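PDB 4FD7: putative arylalkylamine N-Acetyltransferase 7 from Aedes aegypti, which is a putative arylalkylamine N-acetyltransferase of the GNAT family, probably transferring an acetyl group from acetyl-CoA to an amine. Local coordinates for residues A[123-128]-A[220-225]; A[54-59]-A[187-192]; A[207-212]-A[227-232]. All coordinates share one frame; numbering follows the deposited sequence.

Contact 1 of 3, residues A[123-128]-A[220-225]; sequences QAIYDT and FNYPGI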
loop_
_atom_site.group_PDB
_atom_site.type_symbol
_atom_site.label_atom_id
_atom_site.label_comp_id
_atom_site.label_asym_id
_atom_site.label_seq_id
_atom_site.Cartn_x
_atom_site.Cartn_y
_atom_site.Cartn_z
ATOM N N GLN A 123 2.214 -8.957 14.324
ATOM C CA GLN A 123 1.408 -10.138 14.068
ATOM C C GLN A 123 -0.061 -9.751 14.108
ATOM O O GLN A 123 -0.856 -10.210 13.280
ATOM C CB GLN A 123 1.690 -11.252 15.068
ATOM C CG GLN A 123 0.977 -12.542 14.697
ATOM C CD GLN A 123 1.694 -13.294 13.590
ATOM O OE1 GLN A 123 2.872 -13.620 13.719
ATOM N NE2 GLN A 123 0.986 -13.574 12.496
ATOM N N ALA A 124 -0.411 -8.885 15.062
ATOM C CA ALA A 124 -1.773 -8.380 15.158
ATOM C C ALA A 124 -2.144 -7.540 13.948
ATOM O O ALA A 124 -3.249 -7.668 13.412
ATOM C CB ALA A 124 -1.958 -7.577 16.438
ATOM N N ILE A 125 -1.246 -6.671 13.502
ATOM C CA ILE A 125 -1.592 -5.856 12.332
ATOM C C ILE A 125 -1.824 -6.730 11.091
ATOM O O ILE A 125 -2.860 -6.643 10.404
ATOM C CB ILE A 125 -0.522 -4.805 12.056
ATOM C CG1 ILE A 125 -0.506 -3.789 13.199
ATOM C CG2 ILE A 125 -0.762 -4.124 10.688
ATOM C CD1 ILE A 125 0.709 -2.886 13.211
ATOM N N TYR A 126 -0.849 -7.583 10.823
ATOM C CA TYR A 126 -0.927 -8.555 9.745
ATOM C C TYR A 126 -2.215 -9.388 9.773
ATOM O O TYR A 126 -2.919 -9.497 8.767
ATOM C CB TYR A 126 0.287 -9.478 9.830
ATOM C CG TYR A 126 0.355 -10.489 8.724
ATOM C CD1 TYR A 126 -0.085 -11.791 8.925
ATOM C CD2 TYR A 126 0.862 -10.151 7.481
ATOM C CE1 TYR A 126 -0.030 -12.730 7.916
ATOM C CE2 TYR A 126 0.914 -11.092 6.449
ATOM C CZ TYR A 126 0.465 -12.380 6.681
ATOM O OH TYR A 126 0.516 -13.337 5.681
ATOM N N ASP A 127 -2.498 -10.002 10.918
ATOM C CA ASP A 127 -3.690 -10.828 11.067
ATOM C C ASP A 127 -4.977 -10.005 10.952
ATOM O O ASP A 127 -6.002 -10.513 10.516
ATOM C CB ASP A 127 -3.676 -11.553 12.413
ATOM C CG ASP A 127 -2.569 -12.572 12.510
ATOM O OD1 ASP A 127 -1.963 -12.884 11.461
ATOM O OD2 ASP A 127 -2.318 -13.070 13.640
ATOM N N THR A 128 -4.933 -8.740 11.350
ATOM C CA THR A 128 -6.112 -7.879 11.191
ATOM C C THR A 128 -6.424 -7.648 9.715
ATOM O O THR A 128 -7.563 -7.840 9.254
ATOM C CB THR A 128 -5.894 -6.510 11.843
ATOM O OG1 THR A 128 -5.702 -6.691 13.246
ATOM C CG2 THR A 128 -7.105 -5.612 11.612
ATOM N N PHE A 220 -6.876 -7.636 18.075
ATOM C CA PHE A 220 -7.097 -6.595 17.073
ATOM C C PHE A 220 -7.539 -5.307 17.740
ATOM O O PHE A 220 -8.572 -4.738 17.370
ATOM C CB PHE A 220 -8.177 -7.005 16.067
ATOM C CG PHE A 220 -7.909 -8.309 15.343
ATOM C CD1 PHE A 220 -6.692 -8.969 15.448
ATOM C CD2 PHE A 220 -8.891 -8.859 14.531
ATOM C CE1 PHE A 220 -6.468 -10.169 14.767
ATOM C CE2 PHE A 220 -8.676 -10.058 13.849
ATOM C CZ PHE A 220 -7.457 -10.712 13.971
ATOM N N ASN A 221 -6.761 -4.855 18.718
ATOM C CA ASN A 221 -7.089 -3.677 19.518
ATOM C C ASN A 221 -6.205 -2.493 19.114
ATOM O O ASN A 221 -4.979 -2.620 19.077
ATOM C CB ASN A 221 -6.870 -4.005 20.999
ATOM C CG ASN A 221 -7.598 -3.059 21.923
ATOM O OD1 ASN A 221 -8.792 -3.241 22.201
ATOM N ND2 ASN A 221 -6.888 -2.049 22.422
ATOM N N TYR A 222 -6.825 -1.351 18.823
ATOM C CA TYR A 222 -6.119 -0.193 18.285
ATOM C C TYR A 222 -6.497 1.059 19.040
ATOM O O TYR A 222 -7.410 1.785 18.635
ATOM C CB TYR A 222 -6.400 -0.045 16.785
ATOM C CG TYR A 222 -5.863 -1.223 16.030
ATOM C CD1 TYR A 222 -4.563 -1.226 15.559
ATOM C CD2 TYR A 222 -6.635 -2.364 15.838
ATOM C CE1 TYR A 222 -4.044 -2.324 14.891
ATOM C CE2 TYR A 222 -6.124 -3.472 15.175
ATOM C CZ TYR A 222 -4.837 -3.444 14.707
ATOM O OH TYR A 222 -4.329 -4.537 14.045
ATOM N N PRO A 223 -5.777 1.316 20.147
ATOM C CA PRO A 223 -6.064 2.427 21.053
ATOM C C PRO A 223 -6.161 3.754 20.317
ATOM O O PRO A 223 -5.184 4.177 19.675
ATOM C CB PRO A 223 -4.847 2.447 21.981
ATOM C CG PRO A 223 -4.268 1.057 21.912
ATOM C CD PRO A 223 -4.522 0.626 20.494
ATOM N N GLY A 224 -7.327 4.381 20.382
ATOM C CA GLY A 224 -7.473 5.749 19.927
ATOM C C GLY A 224 -8.082 5.905 18.547
ATOM O O GLY A 224 -8.404 7.026 18.134
ATOM N N ILE A 225 -8.227 4.795 17.827
ATOM C CA ILE A 225 -8.835 4.823 16.493
ATOM C C ILE A 225 -9.995 3.836 16.411
ATOM O O ILE A 225 -10.346 3.358 15.334
ATOM C CB ILE A 225 -7.801 4.523 15.374
ATOM C CG1 ILE A 225 -7.261 3.097 15.497
ATOM C CG2 ILE A 225 -6.675 5.549 15.402
ATOM C CD1 ILE A 225 -6.477 2.620 14.276
#

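Contact 2 of 3, residues A[54-59]-A[187-192]; sequences RDELMN and CFTGPN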
loop_
_atom_site.group_PDB
_atom_site.type_symbol
_atom_site.label_atom_id
_atom_site.label_comp_id
_atom_site.label_asym_id
_atom_site.label_seq_id
_atom_site.Cartn_x
_atom_site.Cartn_y
_atom_site.Cartn_z
ATOM N N ARG A 54 5.519 5.681 10.927
ATOM C CA ARG A 54 5.236 6.660 11.960
ATOM C C ARG A 54 3.809 7.199 11.890
ATOM O O ARG A 54 3.191 7.442 12.924
ATOM C CB ARG A 54 6.225 7.824 11.870
ATOM C CG ARG A 54 6.024 8.870 12.949
ATOM C CD ARG A 54 6.743 10.157 12.611
ATOM N NE ARG A 54 6.230 10.795 11.397
ATOM C CZ ARG A 54 6.942 11.638 10.656
ATOM N NH1 ARG A 54 6.431 12.171 9.558
ATOM N NH2 ARG A 54 8.181 11.940 11.013
ATOM N N ASP A 55 3.284 7.361 10.677
ATOM C CA ASP A 55 2.076 8.160 10.472
ATOM C C ASP A 55 0.773 7.394 10.205
ATOM O O ASP A 55 -0.304 7.904 10.487
ATOM C CB ASP A 55 2.327 9.174 9.353
ATOM C CG ASP A 55 3.352 10.216 9.746
ATOM O OD1 ASP A 55 3.626 10.347 10.962
ATOM O OD2 ASP A 55 3.882 10.910 8.853
ATOM N N GLU A 56 0.854 6.191 9.649
ATOM C CA GLU A 56 -0.363 5.448 9.309
ATOM C C GLU A 56 -1.118 5.036 10.579
ATOM O O GLU A 56 -0.488 4.669 11.572
ATOM C CB GLU A 56 -0.023 4.235 8.448
ATOM C CG GLU A 56 -1.225 3.401 8.015
ATOM C CD GLU A 56 -1.502 2.221 8.949
ATOM O OE1 GLU A 56 -0.729 2.006 9.886
ATOM O OE2 GLU A 56 -2.500 1.498 8.741
ATOM N N LEU A 57 -2.452 5.094 10.540
ATOM C CA LEU A 57 -3.276 4.924 11.747
ATOM C C LEU A 57 -3.024 3.681 12.605
ATOM O O LEU A 57 -2.849 3.813 13.821
ATOM C CB LEU A 57 -4.779 5.036 11.435
ATOM C CG LEU A 57 -5.305 6.403 11.009
ATOM C CD1 LEU A 57 -6.810 6.405 11.171
ATOM C CD2 LEU A 57 -4.666 7.519 11.816
ATOM N N MET A 58 -3.034 2.490 12.000
ATOM C CA MET A 58 -2.819 1.253 12.764
ATOM C C MET A 58 -1.429 1.217 13.425
ATOM O O MET A 58 -1.274 0.821 14.593
ATOM C CB MET A 58 -2.976 0.014 11.872
ATOM C CG MET A 58 -4.352 -0.156 11.238
ATOM S SD MET A 58 -4.413 -1.574 10.110
ATOM C CE MET A 58 -4.541 -2.957 11.255
ATOM N N ASN A 59 -0.414 1.620 12.665
ATOM C CA ASN A 59 0.947 1.628 13.184
ATOM C C ASN A 59 1.061 2.561 14.378
ATOM O O ASN A 59 1.609 2.193 15.420
ATOM C CB ASN A 59 1.944 2.050 12.094
ATOM C CG ASN A 59 1.977 1.090 10.933
ATOM O OD1 ASN A 59 1.517 -0.049 11.032
ATOM N ND2 ASN A 59 2.531 1.545 9.812
ATOM N N CYS A 187 -6.332 -3.301 1.582
ATOM C CA CYS A 187 -6.931 -2.815 2.818
ATOM C C CYS A 187 -6.445 -1.395 3.051
ATOM O O CYS A 187 -5.263 -1.179 3.299
ATOM C CB CYS A 187 -6.536 -3.694 4.011
ATOM S SG CYS A 187 -7.221 -3.063 5.559
ATOM N N PHE A 188 -7.352 -0.431 2.916
ATOM C CA PHE A 188 -7.070 0.964 3.210
ATOM C C PHE A 188 -7.506 1.256 4.640
ATOM O O PHE A 188 -8.666 1.052 5.023
ATOM C CB PHE A 188 -7.757 1.872 2.201
ATOM C CG PHE A 188 -7.306 1.641 0.786
ATOM C CD1 PHE A 188 -8.015 0.793 -0.069
ATOM C CD2 PHE A 188 -6.170 2.264 0.309
ATOM C CE1 PHE A 188 -7.586 0.589 -1.373
ATOM C CE2 PHE A 188 -5.736 2.058 -1.001
ATOM C CZ PHE A 188 -6.447 1.225 -1.836
ATOM N N THR A 189 -6.548 1.725 5.433
ATOM C CA THR A 189 -6.678 1.661 6.877
ATOM C C THR A 189 -7.113 2.969 7.509
ATOM O O THR A 189 -7.604 2.984 8.638
ATOM C CB THR A 189 -5.358 1.241 7.494
ATOM O OG1 THR A 189 -4.354 2.200 7.133
ATOM C CG2 THR A 189 -4.957 -0.142 6.989
ATOM N N GLY A 190 -6.926 4.070 6.793
ATOM C CA GLY A 190 -7.270 5.385 7.309
ATOM C C GLY A 190 -8.126 6.205 6.365
ATOM O O GLY A 190 -8.335 5.817 5.220
ATOM N N PRO A 191 -8.607 7.359 6.836
ATOM C CA PRO A 191 -9.632 8.147 6.142
ATOM C C PRO A 191 -9.152 8.744 4.815
ATOM O O PRO A 191 -9.849 8.647 3.801
ATOM C CB PRO A 191 -9.944 9.256 7.148
ATOM C CG PRO A 191 -8.696 9.429 7.909
ATOM C CD PRO A 191 -8.116 8.042 8.046
ATOM N N ASN A 192 -7.967 9.338 4.810
ATOM C CA ASN A 192 -7.465 9.934 3.583
ATOM C C ASN A 192 -7.024 8.917 2.524
ATOM O O ASN A 192 -7.217 9.155 1.332
ATOM C CB ASN A 192 -6.366 10.947 3.884
ATOM C CG ASN A 192 -6.867 12.110 4.712
ATOM O OD1 ASN A 192 -6.225 12.514 5.678
ATOM N ND2 ASN A 192 -8.030 12.642 4.348
#

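Contact 3 of 3, residues A[207-212]-A[227-232]; sequences TITYGE and ENFCKY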
loop_
_atom_site.group_PDB
_atom_site.type_symbol
_atom_site.label_atom_id
_atom_site.label_comp_id
_atom_site.label_asym_id
_atom_site.label_seq_id
_atom_site.Cartn_x
_atom_site.Cartn_y
_atom_site.Cartn_z
ATOM N N THR A 207 -16.188 -3.304 5.087
ATOM C CA THR A 207 -15.795 -2.243 5.986
ATOM C C THR A 207 -16.115 -2.626 7.421
ATOM O O THR A 207 -17.132 -3.288 7.692
ATOM C CB THR A 207 -16.412 -0.878 5.572
ATOM O OG1 THR A 207 -15.938 0.142 6.456
ATOM C CG2 THR A 207 -17.924 -0.922 5.609
ATOM N N ILE A 208 -15.231 -2.234 8.337
ATOM C CA ILE A 208 -15.405 -2.633 9.731
ATOM C C ILE A 208 -14.560 -1.726 10.630
ATOM O O ILE A 208 -13.441 -1.403 10.275
ATOM C CB ILE A 208 -15.041 -4.137 9.932
ATOM C CG1 ILE A 208 -15.403 -4.596 11.354
ATOM C CG2 ILE A 208 -13.562 -4.421 9.592
ATOM C CD1 ILE A 208 -14.998 -6.038 11.684
ATOM N N THR A 209 -15.088 -1.284 11.770
ATOM C CA THR A 209 -14.303 -0.385 12.617
ATOM C C THR A 209 -13.244 -1.164 13.385
ATOM O O THR A 209 -13.340 -2.380 13.531
ATOM C CB THR A 209 -15.162 0.405 13.636
ATOM O OG1 THR A 209 -15.846 -0.506 14.507
ATOM C CG2 THR A 209 -16.175 1.287 12.925
ATOM N N TYR A 210 -12.222 -0.462 13.856
ATOM C CA TYR A 210 -11.242 -1.086 14.733
ATOM C C TYR A 210 -11.877 -1.536 16.063
ATOM O O TYR A 210 -11.501 -2.577 16.620
ATOM C CB TYR A 210 -10.028 -0.176 14.908
ATOM C CG TYR A 210 -9.304 0.013 13.584
ATOM C CD1 TYR A 210 -8.528 -1.003 13.044
ATOM C CD2 TYR A 210 -9.443 1.188 12.853
ATOM C CE1 TYR A 210 -7.881 -0.843 11.815
ATOM C CE2 TYR A 210 -8.807 1.356 11.641
ATOM C CZ TYR A 210 -8.024 0.340 11.129
ATOM O OH TYR A 210 -7.398 0.512 9.916
ATOM N N GLY A 211 -12.861 -0.777 16.547
ATOM C CA GLY A 211 -13.646 -1.224 17.690
ATOM C C GLY A 211 -14.281 -2.592 17.469
ATOM O O GLY A 211 -14.197 -3.510 18.318
ATOM N N GLU A 212 -14.921 -2.738 16.313
ATOM C CA GLU A 212 -15.588 -3.999 15.976
ATOM C C GLU A 212 -14.574 -5.110 15.783
ATOM O O GLU A 212 -14.822 -6.249 16.182
ATOM C CB GLU A 212 -16.491 -3.860 14.744
ATOM C CG GLU A 212 -17.247 -5.158 14.390
ATOM C CD GLU A 212 -18.443 -4.943 13.473
ATOM O OE1 GLU A 212 -18.756 -3.783 13.139
ATOM O OE2 GLU A 212 -19.083 -5.952 13.094
ATOM N N GLU A 227 -13.198 4.058 16.574
ATOM C CA GLU A 227 -14.352 4.381 15.731
ATOM C C GLU A 227 -14.016 4.566 14.241
ATOM O O GLU A 227 -14.921 4.712 13.412
ATOM C CB GLU A 227 -15.088 5.617 16.263
ATOM C CG GLU A 227 -14.297 6.896 16.157
ATOM C CD GLU A 227 -14.932 8.051 16.931
ATOM O OE1 GLU A 227 -15.740 7.799 17.852
ATOM O OE2 GLU A 227 -14.610 9.215 16.614
ATOM N N ASN A 228 -12.734 4.564 13.893
ATOM C CA ASN A 228 -12.356 4.679 12.483
ATOM C C ASN A 228 -12.658 3.390 11.730
ATOM O O ASN A 228 -12.686 2.305 12.317
ATOM C CB ASN A 228 -10.869 5.036 12.330
ATOM C CG ASN A 228 -10.560 6.466 12.740
ATOM O OD1 ASN A 228 -9.999 6.712 13.808
ATOM N ND2 ASN A 228 -10.926 7.419 11.889
ATOM N N PHE A 229 -12.876 3.500 10.425
ATOM C CA PHE A 229 -13.136 2.319 9.610
ATOM C C PHE A 229 -11.874 1.754 8.952
ATOM O O PHE A 229 -10.953 2.494 8.594
ATOM C CB PHE A 229 -14.208 2.630 8.556
ATOM C CG PHE A 229 -15.609 2.592 9.094
ATOM C CD1 PHE A 229 -16.175 3.709 9.674
ATOM C CD2 PHE A 229 -16.352 1.423 9.036
ATOM C CE1 PHE A 229 -17.462 3.658 10.179
ATOM C CE2 PHE A 229 -17.642 1.372 9.535
ATOM C CZ PHE A 229 -18.198 2.496 10.102
ATOM N N CYS A 230 -11.838 0.429 8.835
ATOM C CA CYS A 230 -10.827 -0.306 8.094
ATOM C C CYS A 230 -11.579 -0.851 6.890
ATOM O O CYS A 230 -12.589 -1.555 7.056
ATOM C CB CYS A 230 -10.305 -1.457 8.952
ATOM S SG CYS A 230 -8.969 -2.433 8.244
ATOM N N LYS A 231 -11.145 -0.489 5.685
ATOM C CA LYS A 231 -11.922 -0.869 4.505
ATOM C C LYS A 231 -11.114 -1.644 3.476
ATOM O O LYS A 231 -10.094 -1.159 3.012
ATOM C CB LYS A 231 -12.510 0.373 3.831
ATOM C CG LYS A 231 -13.416 1.212 4.707
ATOM C CD LYS A 231 -14.126 2.283 3.891
ATOM C CE LYS A 231 -14.883 3.261 4.777
ATOM N NZ LYS A 231 -15.601 4.302 3.978
ATOM N N TYR A 232 -11.635 -2.789 3.038
ATOM C CA TYR A 232 -11.039 -3.504 1.920
ATOM C C TYR A 232 -11.745 -2.964 0.673
ATOM O O TYR A 232 -12.973 -2.967 0.595
ATOM C CB TYR A 232 -11.211 -5.014 2.047
ATOM C CG TYR A 232 -9.984 -5.784 1.613
ATOM C CD1 TYR A 232 -8.966 -6.068 2.512
ATOM C CD2 TYR A 232 -9.837 -6.210 0.300
ATOM C CE1 TYR A 232 -7.841 -6.764 2.118
ATOM C CE2 TYR A 232 -8.714 -6.908 -0.103
ATOM C CZ TYR A 232 -7.721 -7.182 0.811
ATOM O OH TYR A 232 -6.600 -7.876 0.415
#

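Contact 1 of 3, residues A[123-128]-A[220-225]
Thr128 meets two aromatic side chains at once: the hydroxyl of Tyr222 at its tip and the ring of Phe220 over its CA. Tyr222 OH donates to Thr128 OG1 at 2.7 Å, the two side chains reaching toward each other tip to tip, with the acceptor oxygen lying in the plane of the Tyr222 ring at its edge. Phe220 uses a face instead. Thr128 CA sits almost squarely over the centre of that ring, 4.1 Å from the centroid and 8° off the normal, a CH-pi contact made by the backbone carbon. Beside it, Asp127 CB approaches Phe220 CE1 at 3.9 Å, and Ile125 CG1 packs against Tyr222 CE1 at 4.2 Å.

With OG1 anti to the carbonyl carbon (chi1 -63°), Thr128 bends back on its own helix and donates to Ala124 O at 2.6 Å. That carbonyl also takes the regular helical bond from Thr128 N, and the two donors reach it from opposite faces of its plane. OG1 therefore both gives and receives a hydrogen bond, which fixes the rotation of the side chain. One residue earlier on the helix, Gln123 NE2 donates to Asp127 OD1 at 3.2 Å, while the other carboxylate oxygen of Asp127 is in a salt bridge with Arg219, the residue before Phe220 in the same loop. Lys62 lies in cation-pi contact with the Tyr222 ring.

Beyond Tyr222 the chain reverses in a type II beta turn closed by Ile225 N to Tyr222 O, with Gly224 at the third position in the positive-phi conformation typical of that turn. The loop between helix 210-216 and strand 229-236 is thus packed and hydrogen-bonded to helix 120-136 through Thr128, joining the C-terminal part of this GNAT fold to that helix.

Contact 2 of 3, residues A[54-59]-A[187-192]
Glu56 and Thr189 cross at about a right angle, and the bond between them is made where they cross: Thr189 OG1 donates at 2.6 Å to Glu56 OE2, which accepts through its anti lone pair, the one directed away from the other carboxylate oxygen. Thr189 holds its hydroxyl in the crowded position between its backbone N and carbonyl carbon (chi1 60°). Its methyl group, CG2, lies against Met58, whose side chain also crosses Thr189 at about a right angle and places SD 3.5 Å from CG2. The methyl is beside Glu56 OE2 as well, so both branches of the threonine border the carboxylate.

Glu56 spends its second oxygen at home. It occupies the N-cap position of helix 57-62, and OE1 accepts from Asn59 N at 2.8 Å on the syn side, with an N-H...O angle of 164°. One carboxylate therefore caps its own helix and reaches across to Thr189, the two bonds restraining its rotation.

Leu57 approaches differently, tip to tip with Pro191: Leu57 CD1 lies 3.8 Å from Pro191 CD. The same methyl rests 4.0 Å from the CA of Gly190, where the absence of a side chain lets the leucine come close to the backbone.

At the far end of 54-59, Asp55 is gripped side-on by Arg54 and forms a further salt bridge with Arg160, whose surrounding sequence fits the CoA pyrophosphate-binding loop of GNAT enzymes. The contact thus brings together two helix N-caps: Glu56, at the break between helices 41-55 and 57-62, and Gly190 of helix 191-200, at the turn from strand 183-188 into its following helix in the C-terminal half of the GNAT fold.

Contact 3 of 3, residues A[207-212]-A[227-232]
Ile208 and Cys230 face each other as an antiparallel hydrogen-bonded pair, and both of their backbone polar groups are satisfied reciprocally: Ile208 N donates to Cys230 O at 3.0 Å, and Cys230 N to Ile208 O at 2.8 Å. The flanking pairs, Thr207 with Lys231 and Thr209 with Phe229, are non-hydrogen-bonded. Past the end of strand 203-209 a third bond follows, Tyr210 N to Asn228 O at 3.2 Å, with the donor nearly in line with the carbonyl (C=O...N angle 170°). Asn228 O is also approached by the CA-H of Thr209. Phe229 O, in contrast, is turned elsewhere and accepts from Gln194.

Thr209 marks the change from strand to helix. It is the N-cap of helix 210-216, its OG1 accepting from Glu212 N at 3.0 Å. With OG1 between the backbone N and the carbonyl carbon (chi1 60°), the methyl CG2 is left anti to the carbonyl carbon and lies over the centre of the Phe229 ring, 3.6 Å from the centroid, in a CH-pi contact. Hydroxyl and methyl thus do separate jobs, capping and packing.

On the face that carries Ile208 and Cys230, Tyr210 CZ meets Cys230 CB at 3.6 Å, and the cysteine sulfur stands oblique to the ring in a sulfur-aromatic contact. The phenol hydroxyl is bonded to the carbonyl of Thr189. On the other face, Lys231 lies alongside Thr207, with its CG 3.3 Å from Thr207 OG1; its ammonium goes on to a salt bridge with Glu204.

Thr207 OG1, buried against the lysine methylenes and the Phe229 ring, finds no polar partner in the model. The chemistry implies a junction held chiefly by backbone bonds and aromatic packing: the outermost strand 203-209 bonds to strand 229-236, the first residue of helix 210-216 to the loop residue just before that strand, and a lone hydroxyl goes uncompensated.

The three contacts form a compact triangle, their centres about 11 Å apart in each pairing and on the same side of the chain's centre. Contact 1 crosses both others along the chain, whereas contact 2 closes before contact 3 opens. Contacts 2 and 3 share the three-stranded sheet, in which strand 229-236 lies between 183-188 and 203-209. The loop of contact 1 links helix 210-216 to strand 229-236, both used by contact 3. Met58 touches Tyr222 of contact 1 and Tyr210 of contact 3, and these two rings meet as well. This packing ties helices 57-62 and 120-136, far away in sequence, to the C-terminal strands of this GNAT fold.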